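Local coordinates for selenium-binding protein (Sulfolobus tokodaii, PDB 2ECE), which is of uncharacterised function but belongs to a beta-propeller family that may bind selenium, at residues F76-C81 and R96-P101; T142-P147 and Y191-N196; D148-S153 and L167-Y172. All coordinates share one frame; numbering follows the deposited sequence.

Contact 1: residues F76-C81 and R96-P101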
loop_
_atom_site.group_PDB
_atom_site.type_symbol
_atom_site.label_atom_id
_atom_site.label_comp_id
_atom_site.label_asym_id
_atom_site.label_seq_id
_atom_site.Cartn_x
_atom_site.Cartn_y
_atom_site.Cartn_z
ATOM N N PHE A 76 5.343 3.197 -3.609
ATOM C CA PHE A 76 6.393 3.086 -4.620
ATOM C C PHE A 76 6.752 1.619 -4.837
ATOM O O PHE A 76 6.325 0.750 -4.079
ATOM C CB PHE A 76 7.650 3.906 -4.254
ATOM C CG PHE A 76 8.399 3.411 -3.040
ATOM C CD1 PHE A 76 7.902 3.628 -1.761
ATOM C CD2 PHE A 76 9.618 2.748 -3.184
ATOM C CE1 PHE A 76 8.605 3.192 -0.632
ATOM C CE2 PHE A 76 10.335 2.303 -2.062
ATOM C CZ PHE A 76 9.825 2.527 -0.785
ATOM N N GLY A 77 7.524 1.334 -5.875
ATOM C CA GLY A 77 7.882 -0.047 -6.139
ATOM C C GLY A 77 9.138 -0.198 -6.965
ATOM O O GLY A 77 9.795 0.787 -7.288
ATOM N N TRP A 78 9.474 -1.439 -7.299
ATOM C CA TRP A 78 10.663 -1.730 -8.094
ATOM C C TRP A 78 10.386 -1.729 -9.585
ATOM O O TRP A 78 9.254 -1.947 -10.013
ATOM C CB TRP A 78 11.226 -3.101 -7.720
ATOM C CG TRP A 78 11.648 -3.217 -6.297
ATOM C CD1 TRP A 78 10.926 -3.744 -5.266
ATOM C CD2 TRP A 78 12.918 -2.849 -5.756
ATOM N NE1 TRP A 78 11.675 -3.735 -4.116
ATOM C CE2 TRP A 78 12.903 -3.192 -4.388
ATOM C CE3 TRP A 78 14.071 -2.264 -6.298
ATOM C CZ2 TRP A 78 14.001 -2.970 -3.548
ATOM C CZ3 TRP A 78 15.166 -2.044 -5.460
ATOM C CH2 TRP A 78 15.119 -2.399 -4.101
ATOM N N ASN A 79 11.435 -1.505 -10.375
ATOM C CA ASN A 79 11.313 -1.505 -11.828
ATOM C C ASN A 79 11.041 -2.933 -12.309
ATOM O O ASN A 79 10.318 -3.146 -13.279
ATOM C CB ASN A 79 12.606 -0.988 -12.476
ATOM C CG ASN A 79 13.786 -1.916 -12.237
ATOM O OD1 ASN A 79 14.190 -2.135 -11.097
ATOM N ND2 ASN A 79 14.340 -2.468 -13.316
ATOM N N ALA A 80 11.628 -3.911 -11.626
ATOM C CA ALA A 80 11.450 -5.310 -11.998
ATOM C C ALA A 80 11.474 -6.203 -10.771
ATOM O O ALA A 80 12.093 -5.874 -9.755
ATOM C CB ALA A 80 12.548 -5.745 -12.981
ATOM N N CYS A 81 10.800 -7.341 -10.870
ATOM C CA CYS A 81 10.756 -8.263 -9.757
ATOM C C CYS A 81 10.538 -9.709 -10.201
ATOM O O CYS A 81 10.772 -10.039 -11.360
ATOM C CB CYS A 81 9.684 -7.809 -8.768
ATOM S SG CYS A 81 8.000 -7.566 -9.417
ATOM N N ARG A 96 16.534 -3.260 -9.739
ATOM C CA ARG A 96 17.548 -2.250 -9.506
ATOM C C ARG A 96 17.050 -0.862 -9.132
ATOM O O ARG A 96 17.645 -0.191 -8.289
ATOM C CB ARG A 96 18.426 -2.152 -10.756
ATOM C CG ARG A 96 19.436 -1.043 -10.719
ATOM C CD ARG A 96 20.418 -1.167 -11.860
ATOM N NE ARG A 96 21.452 -0.148 -11.738
ATOM C CZ ARG A 96 22.517 -0.061 -12.523
ATOM N NH1 ARG A 96 22.698 -0.938 -13.504
ATOM N NH2 ARG A 96 23.409 0.900 -12.317
ATOM N N PHE A 97 15.955 -0.433 -9.748
ATOM C CA PHE A 97 15.446 0.904 -9.489
ATOM C C PHE A 97 14.153 1.004 -8.709
ATOM O O PHE A 97 13.223 0.222 -8.917
ATOM C CB PHE A 97 15.246 1.642 -10.812
ATOM C CG PHE A 97 16.427 1.567 -11.734
ATOM C CD1 PHE A 97 16.555 0.522 -12.640
ATOM C CD2 PHE A 97 17.408 2.553 -11.701
ATOM C CE1 PHE A 97 17.646 0.458 -13.504
ATOM C CE2 PHE A 97 18.504 2.500 -12.558
ATOM C CZ PHE A 97 18.622 1.449 -13.462
ATOM N N LEU A 98 14.099 1.980 -7.812
ATOM C CA LEU A 98 12.879 2.238 -7.067
ATOM C C LEU A 98 12.150 3.237 -7.962
ATOM O O LEU A 98 12.748 4.218 -8.421
ATOM C CB LEU A 98 13.172 2.882 -5.706
ATOM C CG LEU A 98 13.885 2.026 -4.651
ATOM C CD1 LEU A 98 14.108 2.865 -3.387
ATOM C CD2 LEU A 98 13.044 0.792 -4.330
ATOM N N ILE A 99 10.876 2.966 -8.228
ATOM C CA ILE A 99 10.024 3.820 -9.052
ATOM C C ILE A 99 9.169 4.548 -8.013
ATOM O O ILE A 99 8.270 3.950 -7.416
ATOM C CB ILE A 99 9.129 2.957 -9.974
ATOM C CG1 ILE A 99 9.995 1.963 -10.750
ATOM C CG2 ILE A 99 8.360 3.832 -10.948
ATOM C CD1 ILE A 99 11.021 2.617 -11.651
ATOM N N VAL A 100 9.464 5.832 -7.800
ATOM C CA VAL A 100 8.793 6.643 -6.786
ATOM C C VAL A 100 7.961 7.795 -7.339
ATOM O O VAL A 100 8.503 8.816 -7.755
ATOM C CB VAL A 100 9.840 7.223 -5.809
ATOM C CG1 VAL A 100 9.150 7.975 -4.670
ATOM C CG2 VAL A 100 10.720 6.092 -5.276
ATOM N N PRO A 101 6.624 7.659 -7.310
ATOM C CA PRO A 101 5.751 8.711 -7.827
ATOM C C PRO A 101 5.238 9.680 -6.767
ATOM O O PRO A 101 5.216 9.368 -5.572
ATOM C CB PRO A 101 4.615 7.912 -8.451
ATOM C CG PRO A 101 4.419 6.835 -7.406
ATOM C CD PRO A 101 5.858 6.417 -7.079
#

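Contact 2: residues T142-P147 and Y191-N196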
loop_
_atom_site.group_PDB
_atom_site.type_symbol
_atom_site.label_atom_id
_atom_site.label_comp_id
_atom_site.label_asym_id
_atom_site.label_seq_id
_atom_site.Cartn_x
_atom_site.Cartn_y
_atom_site.Cartn_z
ATOM N N THR A 142 -0.282 3.552 -6.784
ATOM C CA THR A 142 0.374 2.244 -6.759
ATOM C C THR A 142 1.331 1.943 -7.914
ATOM O O THR A 142 1.043 2.261 -9.066
ATOM C CB THR A 142 -0.679 1.112 -6.726
ATOM O OG1 THR A 142 -1.558 1.311 -5.607
ATOM C CG2 THR A 142 0.009 -0.279 -6.612
ATOM N N VAL A 143 2.466 1.322 -7.589
ATOM C CA VAL A 143 3.447 0.918 -8.593
ATOM C C VAL A 143 3.653 -0.590 -8.499
ATOM O O VAL A 143 3.900 -1.114 -7.410
ATOM C CB VAL A 143 4.827 1.566 -8.369
ATOM C CG1 VAL A 143 5.808 1.060 -9.431
ATOM C CG2 VAL A 143 4.711 3.072 -8.424
ATOM N N HIS A 144 3.545 -1.283 -9.630
ATOM C CA HIS A 144 3.760 -2.725 -9.671
ATOM C C HIS A 144 4.671 -3.089 -10.840
ATOM O O HIS A 144 4.522 -2.551 -11.941
ATOM C CB HIS A 144 2.429 -3.477 -9.810
ATOM C CG HIS A 144 1.725 -3.699 -8.508
ATOM N ND1 HIS A 144 2.341 -4.298 -7.428
ATOM C CD2 HIS A 144 0.461 -3.414 -8.110
ATOM C CE1 HIS A 144 1.489 -4.370 -6.420
ATOM N NE2 HIS A 144 0.340 -3.842 -6.807
ATOM N N CYS A 145 5.609 -4.000 -10.592
ATOM C CA CYS A 145 6.551 -4.460 -11.620
ATOM C C CYS A 145 5.928 -5.648 -12.361
ATOM O O CYS A 145 5.698 -6.707 -11.775
ATOM C CB CYS A 145 7.899 -4.868 -10.969
ATOM S SG CYS A 145 7.692 -5.551 -9.288
ATOM N N GLY A 146 5.636 -5.463 -13.644
ATOM C CA GLY A 146 5.049 -6.537 -14.426
ATOM C C GLY A 146 6.095 -7.185 -15.315
ATOM O O GLY A 146 7.220 -6.689 -15.403
ATOM N N PRO A 147 5.762 -8.299 -15.982
ATOM C CA PRO A 147 6.709 -8.988 -16.863
ATOM C C PRO A 147 7.048 -8.129 -18.077
ATOM O O PRO A 147 8.195 -8.066 -18.522
ATOM C CB PRO A 147 5.942 -10.240 -17.297
ATOM C CG PRO A 147 4.871 -10.408 -16.244
ATOM C CD PRO A 147 4.463 -8.991 -15.971
ATOM N N TYR A 191 -7.737 3.486 -7.446
ATOM C CA TYR A 191 -6.917 3.613 -6.235
ATOM C C TYR A 191 -5.746 2.631 -6.285
ATOM O O TYR A 191 -4.618 3.007 -6.602
ATOM C CB TYR A 191 -7.733 3.305 -4.990
ATOM C CG TYR A 191 -6.941 3.454 -3.706
ATOM C CD1 TYR A 191 -6.443 2.348 -3.006
ATOM C CD2 TYR A 191 -6.629 4.725 -3.229
ATOM C CE1 TYR A 191 -5.641 2.522 -1.859
ATOM C CE2 TYR A 191 -5.839 4.909 -2.101
ATOM C CZ TYR A 191 -5.348 3.810 -1.422
ATOM O OH TYR A 191 -4.571 4.013 -0.310
ATOM N N ASP A 192 -6.069 1.349 -6.180
ATOM C CA ASP A 192 -5.029 0.320 -6.168
ATOM C C ASP A 192 -5.338 -0.699 -7.250
ATOM O O ASP A 192 -6.386 -0.641 -7.890
ATOM C CB ASP A 192 -4.949 -0.369 -4.786
ATOM C CG ASP A 192 -3.769 -1.329 -4.679
ATOM O OD1 ASP A 192 -2.669 -0.981 -5.169
ATOM O OD2 ASP A 192 -3.934 -2.423 -4.095
ATOM N N PHE A 193 -4.414 -1.621 -7.470
ATOM C CA PHE A 193 -4.603 -2.661 -8.467
ATOM C C PHE A 193 -3.534 -3.712 -8.281
ATOM O O PHE A 193 -2.499 -3.457 -7.678
ATOM C CB PHE A 193 -4.464 -2.104 -9.893
ATOM C CG PHE A 193 -3.026 -1.857 -10.323
ATOM C CD1 PHE A 193 -2.350 -0.699 -9.936
ATOM C CD2 PHE A 193 -2.345 -2.796 -11.098
ATOM C CE1 PHE A 193 -1.014 -0.481 -10.315
ATOM C CE2 PHE A 193 -1.009 -2.587 -11.483
ATOM C CZ PHE A 193 -0.344 -1.427 -11.089
ATOM N N TRP A 194 -3.811 -4.905 -8.781
ATOM C CA TRP A 194 -2.834 -5.974 -8.782
ATOM C C TRP A 194 -3.310 -7.031 -9.763
ATOM O O TRP A 194 -4.212 -6.773 -10.560
ATOM C CB TRP A 194 -2.562 -6.572 -7.391
ATOM C CG TRP A 194 -1.109 -7.003 -7.323
ATOM C CD1 TRP A 194 -0.275 -7.182 -8.395
ATOM C CD2 TRP A 194 -0.319 -7.287 -6.154
ATOM N NE1 TRP A 194 0.977 -7.553 -7.970
ATOM C CE2 TRP A 194 0.982 -7.626 -6.604
ATOM C CE3 TRP A 194 -0.578 -7.287 -4.775
ATOM C CZ2 TRP A 194 2.021 -7.965 -5.727
ATOM C CZ3 TRP A 194 0.463 -7.628 -3.896
ATOM C CH2 TRP A 194 1.743 -7.960 -4.381
ATOM N N TRP A 195 -2.731 -8.221 -9.717
ATOM C CA TRP A 195 -3.108 -9.213 -10.699
ATOM C C TRP A 195 -2.755 -10.644 -10.318
ATOM O O TRP A 195 -2.116 -10.903 -9.297
ATOM C CB TRP A 195 -2.398 -8.858 -12.020
ATOM C CG TRP A 195 -0.895 -8.537 -11.834
ATOM C CD1 TRP A 195 0.006 -9.250 -11.094
ATOM C CD2 TRP A 195 -0.150 -7.430 -12.398
ATOM N NE1 TRP A 195 1.252 -8.669 -11.155
ATOM C CE2 TRP A 195 1.188 -7.552 -11.946
ATOM C CE3 TRP A 195 -0.481 -6.354 -13.236
ATOM C CZ2 TRP A 195 2.194 -6.637 -12.304
ATOM C CZ3 TRP A 195 0.528 -5.437 -13.595
ATOM C CH2 TRP A 195 1.848 -5.591 -13.124
ATOM N N ASN A 196 -3.208 -11.562 -11.159
ATOM C CA ASN A 196 -2.888 -12.973 -11.056
ATOM C C ASN A 196 -2.376 -13.129 -12.481
ATOM O O ASN A 196 -3.162 -13.212 -13.427
ATOM C CB ASN A 196 -4.124 -13.844 -10.853
ATOM C CG ASN A 196 -3.773 -15.321 -10.799
ATOM O OD1 ASN A 196 -3.143 -15.848 -11.716
ATOM N ND2 ASN A 196 -4.171 -15.995 -9.723
HETATM O O HOH W 1 -1.736 -3.885 -4.681
HETATM O O HOH W 2 4.172 -7.949 -9.636
#

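Contact 3: residues D148-S153 and L167-Y172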
loop_
_atom_site.group_PDB
_atom_site.type_symbol
_atom_site.label_atom_id
_atom_site.label_comp_id
_atom_site.label_asym_id
_atom_site.label_seq_id
_atom_site.Cartn_x
_atom_site.Cartn_y
_atom_site.Cartn_z
ATOM N N ASP A 148 6.014 -7.472 -18.587
ATOM C CA ASP A 148 6.083 -6.648 -19.784
ATOM C C ASP A 148 6.351 -5.161 -19.597
ATOM O O ASP A 148 6.879 -4.517 -20.500
ATOM C CB ASP A 148 4.784 -6.835 -20.562
ATOM C CG ASP A 148 3.559 -6.473 -19.738
ATOM O OD1 ASP A 148 3.647 -6.495 -18.489
ATOM O OD2 ASP A 148 2.506 -6.178 -20.336
ATOM N N ALA A 149 5.984 -4.603 -18.447
ATOM C CA ALA A 149 6.205 -3.175 -18.213
ATOM C C ALA A 149 6.002 -2.814 -16.747
ATOM O O ALA A 149 5.764 -3.685 -15.916
ATOM C CB ALA A 149 5.256 -2.350 -19.090
ATOM N N ILE A 150 6.110 -1.527 -16.437
ATOM C CA ILE A 150 5.912 -1.047 -15.077
ATOM C C ILE A 150 4.537 -0.392 -15.086
ATOM O O ILE A 150 4.257 0.452 -15.935
ATOM C CB ILE A 150 6.989 -0.011 -14.686
ATOM C CG1 ILE A 150 8.373 -0.661 -14.723
ATOM C CG2 ILE A 150 6.704 0.534 -13.295
ATOM C CD1 ILE A 150 9.500 0.347 -14.668
ATOM N N TYR A 151 3.678 -0.789 -14.154
ATOM C CA TYR A 151 2.321 -0.262 -14.082
ATOM C C TYR A 151 2.136 0.647 -12.875
ATOM O O TYR A 151 2.579 0.322 -11.774
ATOM C CB TYR A 151 1.310 -1.415 -13.993
ATOM C CG TYR A 151 1.258 -2.327 -15.197
ATOM C CD1 TYR A 151 2.374 -3.069 -15.597
ATOM C CD2 TYR A 151 0.073 -2.477 -15.921
ATOM C CE1 TYR A 151 2.305 -3.940 -16.688
ATOM C CE2 TYR A 151 -0.008 -3.340 -17.008
ATOM C CZ TYR A 151 1.109 -4.070 -17.387
ATOM O OH TYR A 151 1.023 -4.932 -18.460
ATOM N N ILE A 152 1.453 1.771 -13.082
ATOM C CA ILE A 152 1.218 2.733 -12.014
ATOM C C ILE A 152 -0.215 3.231 -12.058
ATOM O O ILE A 152 -0.685 3.676 -13.098
ATOM C CB ILE A 152 2.156 3.960 -12.150
ATOM C CG1 ILE A 152 3.614 3.491 -12.246
ATOM C CG2 ILE A 152 1.969 4.889 -10.958
ATOM C CD1 ILE A 152 4.605 4.604 -12.503
ATOM N N SER A 153 -0.914 3.163 -10.930
ATOM C CA SER A 153 -2.290 3.632 -10.893
ATOM C C SER A 153 -2.328 5.138 -10.633
ATOM O O SER A 153 -1.383 5.710 -10.087
ATOM C CB SER A 153 -3.078 2.892 -9.811
ATOM O OG SER A 153 -2.576 3.194 -8.523
ATOM N N LEU A 167 -1.474 3.580 -15.827
ATOM C CA LEU A 167 -0.595 3.912 -16.942
ATOM C C LEU A 167 0.579 2.953 -16.881
ATOM O O LEU A 167 0.791 2.280 -15.868
ATOM C CB LEU A 167 -0.084 5.353 -16.847
ATOM C CG LEU A 167 0.818 5.700 -15.663
ATOM C CD1 LEU A 167 2.111 6.321 -16.167
ATOM C CD2 LEU A 167 0.088 6.658 -14.740
ATOM N N MET A 168 1.346 2.898 -17.962
ATOM C CA MET A 168 2.494 2.012 -18.035
ATOM C C MET A 168 3.761 2.785 -18.364
ATOM O O MET A 168 3.711 3.836 -19.013
ATOM C CB MET A 168 2.252 0.948 -19.104
ATOM C CG MET A 168 1.121 -0.016 -18.773
ATOM S SD MET A 168 0.475 -0.804 -20.248
ATOM C CE MET A 168 1.727 -2.048 -20.579
ATOM N N LEU A 169 4.888 2.268 -17.886
ATOM C CA LEU A 169 6.194 2.870 -18.143
ATOM C C LEU A 169 7.026 1.790 -18.808
ATOM O O LEU A 169 6.939 0.612 -18.441
ATOM C CB LEU A 169 6.915 3.266 -16.855
ATOM C CG LEU A 169 6.469 4.362 -15.897
ATOM C CD1 LEU A 169 7.625 4.583 -14.912
ATOM C CD2 LEU A 169 6.146 5.651 -16.635
ATOM N N ASP A 170 7.844 2.198 -19.770
ATOM C CA ASP A 170 8.701 1.272 -20.488
ATOM C C ASP A 170 9.776 0.702 -19.555
ATOM O O ASP A 170 10.400 1.449 -18.800
ATOM C CB ASP A 170 9.363 2.006 -21.645
ATOM C CG ASP A 170 10.118 1.082 -22.547
ATOM O OD1 ASP A 170 9.508 0.568 -23.510
ATOM O OD2 ASP A 170 11.317 0.857 -22.280
ATOM N N HIS A 171 9.994 -0.611 -19.621
ATOM C CA HIS A 171 10.989 -1.285 -18.777
ATOM C C HIS A 171 12.425 -0.813 -18.979
ATOM O O HIS A 171 13.259 -0.953 -18.080
ATOM C CB HIS A 171 10.979 -2.795 -19.027
ATOM C CG HIS A 171 10.192 -3.580 -18.025
ATOM N ND1 HIS A 171 10.316 -3.390 -16.667
ATOM C CD2 HIS A 171 9.312 -4.595 -18.186
ATOM C CE1 HIS A 171 9.544 -4.256 -16.032
ATOM N NE2 HIS A 171 8.924 -4.999 -16.931
ATOM N N TYR A 172 12.717 -0.267 -20.155
ATOM C CA TYR A 172 14.077 0.162 -20.463
ATOM C C TYR A 172 14.359 1.651 -20.357
ATOM O O TYR A 172 15.373 2.049 -19.783
ATOM C CB TYR A 172 14.455 -0.349 -21.853
ATOM C CG TYR A 172 14.299 -1.846 -21.971
ATOM C CD1 TYR A 172 13.227 -2.406 -22.663
ATOM C CD2 TYR A 172 15.201 -2.705 -21.344
ATOM C CE1 TYR A 172 13.057 -3.790 -22.730
ATOM C CE2 TYR A 172 15.040 -4.087 -21.399
ATOM C CZ TYR A 172 13.968 -4.624 -22.094
ATOM O OH TYR A 172 13.819 -5.992 -22.156
HETATM O O HOH W 3 8.193 -2.364 -21.396
#

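Contact 1: residues F76-C81 and R96-P101
Leu98 CD2 stands almost squarely over the six-membered ring of Trp78, 3.6 Å from its centroid, in a CH-pi contact. Both side chains leave this non-hydrogen-bonded pair on the same sheet face and lie alongside one another, so a branched leucine can lay one methyl flat on the broad indole. The same CD2 also meets the rim of the Phe76 ring, with CE2 at 3.8 Å, and is thus held between two aromatic groups. Phe76 carries its ring in the crowded position between backbone N and carbonyl carbon, chi1 67°, which sets it beside Leu98 and Val100.

Backbone bonds fix this register. Ile99 N meets Gly77 O at 2.6 Å, nearly along the C=O axis, and the return bond, from Gly77 N to Ile99 O, is 3.1 Å. After Trp78 the strand ends, and Asn79 continues the pairing in another way. Its N bonds to Phe97 O, while its amide oxygen takes two N-H groups: Arg96 N reaches OD1 at 2.9 Å on a lone pair, and Phe97 N comes within 2.8 Å of OD1 from above the amide plane. A short side chain ending in an amide suits this place, because OD1 grips both backbone nitrogens and ND2 is left to bond Glu94 O.

Further out, Phe76 and Leu98 rest on Tyr29 of strand 27-33, and Arg96 forms a salt bridge with Asp112. Strand 77-78 pairing antiparallel with 97-101 is the edge of a four-stranded sheet, one blade of the beta-propeller.

Contact 2: residues T142-P147 and Y191-N196
The imidazole of His144 is the heart of the tight part of this contact. One face of it stacks on the five-membered ring of Trp194, centroids 3.6 Å apart and planes only 16° from parallel, with His144 CE1 3.3 Å from Trp194 CE2. At the same time the His144 edge points into the face of Phe193 in a T-shaped pair, where CD2 lies 3.7 Å from Phe193 CZ. A small flat ring fits here because it can offer a face to one neighbour and an edge to the other. Trp195 completes the aromatic cluster: its CZ2 comes within 3.6 Å of Gly146 CA, an approach made possible by the lack of a side chain at Gly146.

On the polar side Thr142 OG1 still donates directly to the anti lone pair of Asp192 OD1, at 2.6 Å, but the rest is looser and water-bridged: water 1 spans the gap between His144 NE2, 3.0 Å from it, and Asp192 OD2. The carboxylate might favour a protonated imidazole, though the protonation of His144 cannot be told from the structure. Water 2 donates to Cys145 O and holds Trp195 NE1 weakly, the stronger partner of that NE1 being Ser458 OG.

No backbone hydrogen bond joins the two strands, whose axes pass 8.0 Å apart and run roughly the same way, 25° between them. Strand 140-145 pairs instead with 150-154, whose Tyr151 and Ser153 also touch Phe193, and strand 193-196 begins the next four-stranded sheet. Trp194 leans onward against strand 250-258, where Leu256 N bonds Asp192 OD2.

Contact 3: residues D148-S153 and L167-Y172
Tyr151 and Met168 both set CG anti to the carbonyl carbon, chi1 -64° and -66°, so their side chains rise together on one face of the sheet. The methionine chain then bends at its last torsion, chi3 78°, folding CE back toward the phenol. Its CG lies over one face of the Tyr151 ring, 4.0 Å from the centroid, while SD approaches obliquely in a Met-aromatic contact. CE reaches the far end, 3.6 Å from Tyr151 OH, and also brushes Ala149 CB. A long, flexible thioether is well able to follow a ring in this way from base to tip. The hydroxyl is tied down by donating to the syn lone pair of Asp148 OD2, at 2.7 Å, which holds the ring's polar end beside the turn.

Beneath these side chains, strands 150-154 and 165-169 form an antiparallel beta hairpin, the two middle strands of a propeller blade. Ile150 and Leu169 are a hydrogen-bonded pair: Ile150 N meets Leu169 O at 3.0 Å, and Leu169 N returns to Ile150 O at 2.7 Å. Ile152 and Leu167 repeat the pattern, Leu167 N lying 2.8 Å from Ile152 O. Their four aliphatic side chains share the opposite face, where Ile152 CD1 touches Leu169 CD1 at 3.9 Å; branched hydrocarbons suit this face because Ile150, Ile152 and Leu169 pack on Ile99 of the preceding sheet.

Past the strand end, His171 lays a face of its ring over the Ala149 backbone, with NE2 bonded to Gly146 O. Water 3 accepts from His171 N and donates to Asp148 O. Asp170 turns the chain away as an Asx turn, its OD2 receiving Tyr172 N.

The contacts lie close together, their centres 10 to 12 Å apart, and involve three successive four-stranded sheets of the propeller. Contact 1 is formed within the earliest of these and closes before the others open. Contact 3 lies within the next sheet, nested inside the loop that contact 2 closes, and contact 2 leads from that sheet's edge strand 140-145 to strand 193-196 of the third. The first two blades are joined by the disulfide Cys81-Cys145 and by side-chain packing, Ile99 of contact 1 against Ile150 and Leu169 of contact 3; the second and third by aromatic packing, a side-chain hydrogen bond and water. Strands within a blade are joined by backbone pairing.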